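Side-chain contacts in putative 2OG-Fe(II) oxygenase family protein (Caulobacter crescentus CB15, PDB 3OOX), which probably acts as an iron(II)- and 2-oxoglutarate-dependent oxygenase that may form ethylene from 2-oxoglutarate and oxidise L-arginine: residues A[8-13]-A[20-25]; A[75-80]-A[166-171]. All coordinates share one frame; numbering follows the deposited sequence.

Contact 1. Residues A[8-13]-A[20-25]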
loop_
_atom_site.group_PDB
_atom_site.type_symbol
_atom_site.label_atom_id
_atom_site.label_comp_id
_atom_site.label_asym_id
_atom_site.label_seq_id
_atom_site.Cartn_x
_atom_site.Cartn_y
_atom_site.Cartn_z
ATOM N N ASP A 8 6.878 -17.555 -0.497
ATOM C CA ASP A 8 6.549 -18.213 -1.765
ATOM C C ASP A 8 5.260 -17.621 -2.335
ATOM O O ASP A 8 4.318 -17.383 -1.573
ATOM C CB ASP A 8 6.338 -19.715 -1.550
ATOM C CG ASP A 8 7.606 -20.446 -1.082
ATOM O OD1 ASP A 8 8.730 -19.989 -1.384
ATOM O OD2 ASP A 8 7.459 -21.501 -0.427
ATOM N N PRO A 9 5.225 -17.345 -3.653
ATOM C CA PRO A 9 3.984 -16.809 -4.225
ATOM C C PRO A 9 2.818 -17.803 -4.203
ATOM O O PRO A 9 3.034 -19.034 -4.264
ATOM C CB PRO A 9 4.360 -16.430 -5.661
ATOM C CG PRO A 9 5.842 -16.513 -5.744
ATOM C CD PRO A 9 6.343 -17.332 -4.611
ATOM N N VAL A 10 1.619 -17.253 -4.086
ATOM C CA VAL A 10 0.356 -17.982 -4.210
ATOM C C VAL A 10 -0.282 -17.491 -5.506
ATOM O O VAL A 10 -0.444 -16.310 -5.708
ATOM C CB VAL A 10 -0.578 -17.714 -3.020
ATOM C CG1 VAL A 10 -1.965 -18.438 -3.175
ATOM C CG2 VAL A 10 0.087 -18.118 -1.690
ATOM N N SER A 11 -0.613 -18.410 -6.423
ATOM C CA SER A 11 -1.150 -18.010 -7.708
ATOM C C SER A 11 -2.597 -17.522 -7.605
ATOM O O SER A 11 -3.453 -18.231 -7.088
ATOM C CB SER A 11 -1.097 -19.167 -8.718
ATOM O OG SER A 11 -1.673 -18.742 -9.936
ATOM N N PHE A 12 -2.834 -16.345 -8.164
ATOM C CA PHE A 12 -4.176 -15.814 -8.313
ATOM C C PHE A 12 -5.065 -16.752 -9.157
ATOM O O PHE A 12 -6.276 -16.663 -9.071
ATOM C CB PHE A 12 -4.145 -14.394 -8.883
ATOM C CG PHE A 12 -5.497 -13.761 -8.971
ATOM C CD1 PHE A 12 -6.199 -13.431 -7.817
ATOM C CD2 PHE A 12 -6.090 -13.536 -10.184
ATOM C CE1 PHE A 12 -7.470 -12.864 -7.891
ATOM C CE2 PHE A 12 -7.372 -12.991 -10.261
ATOM C CZ PHE A 12 -8.043 -12.651 -9.126
ATOM N N SER A 13 -4.488 -17.655 -9.945
ATOM C CA SER A 13 -5.316 -18.599 -10.714
ATOM C C SER A 13 -6.195 -19.445 -9.769
ATOM O O SER A 13 -7.276 -19.921 -10.163
ATOM C CB SER A 13 -4.417 -19.476 -11.599
ATOM O OG SER A 13 -3.650 -20.356 -10.808
ATOM N N THR A 20 -10.948 -22.119 -1.868
ATOM C CA THR A 20 -10.657 -22.585 -0.508
ATOM C C THR A 20 -9.150 -22.691 -0.255
ATOM O O THR A 20 -8.656 -22.254 0.794
ATOM C CB THR A 20 -11.355 -23.944 -0.243
ATOM O OG1 THR A 20 -12.768 -23.721 -0.279
ATOM C CG2 THR A 20 -10.974 -24.514 1.136
ATOM N N ARG A 21 -8.415 -23.254 -1.201
ATOM C CA ARG A 21 -6.965 -23.297 -1.092
ATOM C C ARG A 21 -6.290 -21.897 -1.173
ATOM O O ARG A 21 -5.334 -21.609 -0.430
ATOM C CB ARG A 21 -6.421 -24.227 -2.171
ATOM C CG ARG A 21 -4.923 -24.206 -2.337
ATOM C CD ARG A 21 -4.511 -25.204 -3.383
ATOM N NE ARG A 21 -3.104 -25.019 -3.732
ATOM C CZ ARG A 21 -2.548 -25.387 -4.882
ATOM N NH1 ARG A 21 -3.268 -26.015 -5.818
ATOM N NH2 ARG A 21 -1.264 -25.121 -5.094
ATOM N N PHE A 22 -6.784 -21.052 -2.083
ATOM C CA PHE A 22 -6.322 -19.680 -2.222
ATOM C C PHE A 22 -6.379 -18.955 -0.876
ATOM O O PHE A 22 -5.384 -18.386 -0.422
ATOM C CB PHE A 22 -7.175 -18.950 -3.274
ATOM C CG PHE A 22 -6.727 -17.526 -3.571
ATOM C CD1 PHE A 22 -5.486 -17.275 -4.168
ATOM C CD2 PHE A 22 -7.560 -16.456 -3.294
ATOM C CE1 PHE A 22 -5.098 -15.997 -4.459
ATOM C CE2 PHE A 22 -7.155 -15.176 -3.580
ATOM C CZ PHE A 22 -5.918 -14.958 -4.168
ATOM N N ALA A 23 -7.544 -18.973 -0.245
ATOM C CA ALA A 23 -7.748 -18.314 1.039
ATOM C C ALA A 23 -6.854 -18.904 2.133
ATOM O O ALA A 23 -6.231 -18.165 2.887
ATOM C CB ALA A 23 -9.228 -18.371 1.445
ATOM N N GLN A 24 -6.744 -20.219 2.216
ATOM C CA GLN A 24 -5.822 -20.825 3.201
ATOM C C GLN A 24 -4.356 -20.421 2.996
ATOM O O GLN A 24 -3.681 -20.047 3.955
ATOM C CB GLN A 24 -5.918 -22.353 3.181
ATOM C CG GLN A 24 -4.954 -23.074 4.150
ATOM C CD GLN A 24 -5.080 -22.635 5.615
ATOM O OE1 GLN A 24 -6.176 -22.358 6.117
ATOM N NE2 GLN A 24 -3.940 -22.585 6.309
ATOM N N GLU A 25 -3.848 -20.542 1.771
ATOM C CA GLU A 25 -2.426 -20.234 1.507
ATOM C C GLU A 25 -2.112 -18.749 1.670
ATOM O O GLU A 25 -1.117 -18.384 2.320
ATOM C CB GLU A 25 -2.015 -20.711 0.127
ATOM C CG GLU A 25 -2.049 -22.212 -0.029
ATOM C CD GLU A 25 -1.487 -22.680 -1.341
ATOM O OE1 GLU A 25 -0.952 -21.862 -2.107
ATOM O OE2 GLU A 25 -1.563 -23.898 -1.596
#

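Contact 2. Residues A[75-80]-A[166-171]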
loop_
_atom_site.group_PDB
_atom_site.type_symbol
_atom_site.label_atom_id
_atom_site.label_comp_id
_atom_site.label_asym_id
_atom_site.label_seq_id
_atom_site.Cartn_x
_atom_site.Cartn_y
_atom_site.Cartn_z
ATOM N N GLY A 75 0.249 17.538 1.163
ATOM C CA GLY A 75 0.820 16.477 0.359
ATOM C C GLY A 75 -0.062 15.252 0.213
ATOM O O GLY A 75 0.283 14.296 -0.471
ATOM N N ALA A 76 -1.268 15.293 0.797
ATOM C CA ALA A 76 -2.175 14.189 0.704
ATOM C C ALA A 76 -2.770 14.008 -0.698
ATOM O O ALA A 76 -3.275 12.933 -1.035
ATOM C CB ALA A 76 -3.319 14.388 1.721
ATOM N N ARG A 77 -2.722 15.077 -1.496
ATOM C CA ARG A 77 -3.125 15.020 -2.906
ATOM C C ARG A 77 -2.067 15.739 -3.702
ATOM O O ARG A 77 -1.470 16.665 -3.218
ATOM C CB ARG A 77 -4.476 15.723 -3.096
ATOM C CG ARG A 77 -5.652 15.143 -2.282
ATOM C CD ARG A 77 -6.084 13.798 -2.759
ATOM N NE ARG A 77 -7.213 13.253 -1.975
ATOM C CZ ARG A 77 -7.095 12.402 -0.957
ATOM N NH1 ARG A 77 -5.907 11.965 -0.540
ATOM N NH2 ARG A 77 -8.183 11.948 -0.326
ATOM N N GLY A 78 -1.815 15.285 -4.929
ATOM C CA GLY A 78 -0.830 15.961 -5.760
ATOM C C GLY A 78 0.620 15.636 -5.433
ATOM O O GLY A 78 0.953 14.522 -5.039
ATOM N N TYR A 79 1.481 16.624 -5.646
ATOM C CA TYR A 79 2.920 16.422 -5.722
ATOM C C TYR A 79 3.608 16.772 -4.403
ATOM O O TYR A 79 3.259 17.746 -3.734
ATOM C CB TYR A 79 3.461 17.300 -6.851
ATOM C CG TYR A 79 4.950 17.260 -7.019
ATOM C CD1 TYR A 79 5.579 16.087 -7.395
ATOM C CD2 TYR A 79 5.707 18.397 -6.852
ATOM C CE1 TYR A 79 6.959 16.034 -7.576
ATOM C CE2 TYR A 79 7.107 18.373 -7.026
ATOM C CZ TYR A 79 7.712 17.172 -7.369
ATOM O OH TYR A 79 9.085 17.126 -7.553
ATOM N N ILE A 80 4.627 15.972 -4.041
ATOM C CA ILE A 80 5.524 16.294 -2.945
ATOM C C ILE A 80 6.944 16.301 -3.521
ATOM O O ILE A 80 7.402 15.289 -4.056
ATOM C CB ILE A 80 5.461 15.249 -1.805
ATOM C CG1 ILE A 80 4.022 15.094 -1.273
ATOM C CG2 ILE A 80 6.442 15.638 -0.704
ATOM C CD1 ILE A 80 3.871 14.008 -0.187
ATOM N N ASP A 166 -16.090 3.071 -0.969
ATOM C CA ASP A 166 -15.679 4.468 -0.883
ATOM C C ASP A 166 -14.561 4.697 0.137
ATOM O O ASP A 166 -14.420 5.809 0.650
ATOM C CB ASP A 166 -16.876 5.411 -0.628
ATOM C CG ASP A 166 -17.879 5.428 -1.796
ATOM O OD1 ASP A 166 -17.448 5.103 -2.894
ATOM O OD2 ASP A 166 -19.060 5.727 -1.561
ATOM N N GLY A 167 -13.723 3.684 0.314
ATOM C CA GLY A 167 -12.612 3.781 1.254
ATOM C C GLY A 167 -11.631 4.883 0.880
ATOM O O GLY A 167 -11.463 5.190 -0.292
ATOM N N ASN A 168 -10.954 5.422 1.891
ATOM C CA ASN A 168 -10.070 6.587 1.753
ATOM C C ASN A 168 -8.700 6.130 1.262
ATOM O O ASN A 168 -7.666 6.443 1.856
ATOM C CB ASN A 168 -9.955 7.304 3.084
ATOM C CG ASN A 168 -9.489 8.737 2.954
ATOM O OD1 ASN A 168 -9.176 9.253 1.867
ATOM N ND2 ASN A 168 -9.443 9.408 4.117
ATOM N N SER A 169 -8.712 5.373 0.176
ATOM C CA SER A 169 -7.527 4.729 -0.359
ATOM C C SER A 169 -6.696 5.670 -1.196
ATOM O O SER A 169 -7.213 6.613 -1.815
ATOM C CB SER A 169 -7.913 3.465 -1.149
ATOM O OG SER A 169 -8.622 2.567 -0.292
ATOM N N VAL A 170 -5.397 5.397 -1.229
ATOM C CA VAL A 170 -4.447 6.289 -1.916
ATOM C C VAL A 170 -3.545 5.456 -2.803
ATOM O O VAL A 170 -2.937 4.496 -2.349
ATOM C CB VAL A 170 -3.636 7.089 -0.926
ATOM C CG1 VAL A 170 -2.526 7.885 -1.647
ATOM C CG2 VAL A 170 -4.512 8.063 -0.118
ATOM N N LEU A 171 -3.451 5.874 -4.072
ATOM C CA LEU A 171 -2.433 5.383 -4.998
ATOM C C LEU A 171 -1.282 6.360 -4.944
ATOM O O LEU A 171 -1.464 7.568 -5.182
ATOM C CB LEU A 171 -2.946 5.314 -6.429
ATOM C CG LEU A 171 -1.966 4.846 -7.492
ATOM C CD1 LEU A 171 -1.446 3.427 -7.178
ATOM C CD2 LEU A 171 -2.621 4.874 -8.895
#

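Contact 1. Residues A[8-13]-A[20-25]
Val10 reaches from the edge strand to helix 19-33 and sets its two methyls against Phe22 and Glu25. From its CB, CG1 stands anti to the backbone N (chi1 177°), which brings it between two partners: Phe22 CD1 at 3.8 Å and Glu25 OE1 at 3.7 Å. CG2, the other branch, leans on the base of the glutamate, 3.8 Å from Glu25 CB. Phe22 is one helical turn back from Glu25, and the end of its ring comes nearer to residues 8-13 than its CB does. Its CD1 also passes 3.7 Å from Ser11 O, and its far end, CZ, comes to the edge of the Phe12 ring, 4.0 Å from Phe12 CD1. These are van der Waals contacts, and no hydrogen bond joins the two segments.

Arg21 NE donates to Glu25 OE2 at 2.9 Å, nearly straight (171°) and within the guanidinium plane, although it meets the oxygen from above the carboxylate plane. The salt bridge probably helps to hold the carboxylate where OE1 meets the Val10 methyls. Ser11 OG takes the N-H of Ser13 in a capping bond of 3.0 Å and is also hydrogen-bonded to Asp40. The whole is a strand-to-helix packing in the N-terminal region: the outermost strand 10-11 of the main sheet, paired in parallel with strand 35-39, rests on the helix that leads to that partner, a beta-alpha-beta connection through helices 13-17 and 19-33.

Contact 2. Residues A[75-80]-A[166-171]
This contact joins a loop of the N-terminal region to the start of strand 170-176 in the 2OG-Fe(II) oxygenase region, a family built on a double-stranded beta-helix (cupin) core. Strand 97-101 lies between strands 78-80 and 170-176 in the sheet; Arg77, in the loop ahead of 78-80, meets Asn168 and Val170 at the start of the latter. Its CG is anti to the carbonyl carbon (chi1 -59°), and the chain bends at chi2 before running on to the guanidinium. NH2 comes within 3.6 Å of Asn168 OD1, which lies at the guanidinium edge, close to its plane. The amide plane of Asn168 is turned 85° from that of the guanidinium, almost perpendicular. NH1 approaches Val170 CG2 obliquely at 4.2 Å, a loose contact with the methyl.

The firm bonds of the guanidinium lie outside this pairing. NH1 donates to Ala76 O, just before it in the chain, at 2.8 Å; the nitrogen sits above the carbonyl plane while the oxygen stays near the guanidinium plane. NE donates to Ala116 O. On the other segment, Asn168 is the centre of an inverse gamma turn leading into the strand, and Val170 also touches His100 on the intervening strand.

With two backbone carbonyls fixing the arginine, Asn168 OD1 probably adds no more than a polar attraction, its partial negative charge facing the positive guanidinium without a hydrogen bond.

How the contacts relate
Starting from the N terminus, contact 1 closes first and over a short span: residues 8-13 meet 20-25 across six intervening residues, most of them helical. Contact 2 opens later and joins 75-80 to 166-171, enclosing a much longer span that includes strand 97-101 and helix 127-152. The two therefore follow in series and neither nest nor cross. The centres of contact 1 and contact 2 are about 30 Å apart, on opposite sides of the chain's centre, and they do not touch. Both reach the same eight-stranded sheet, whose outermost strands are 10-11 and 78-80. Contact 1 ties one border to helix 19-33, while contact 2 ties the loop at the other to strand 170-176.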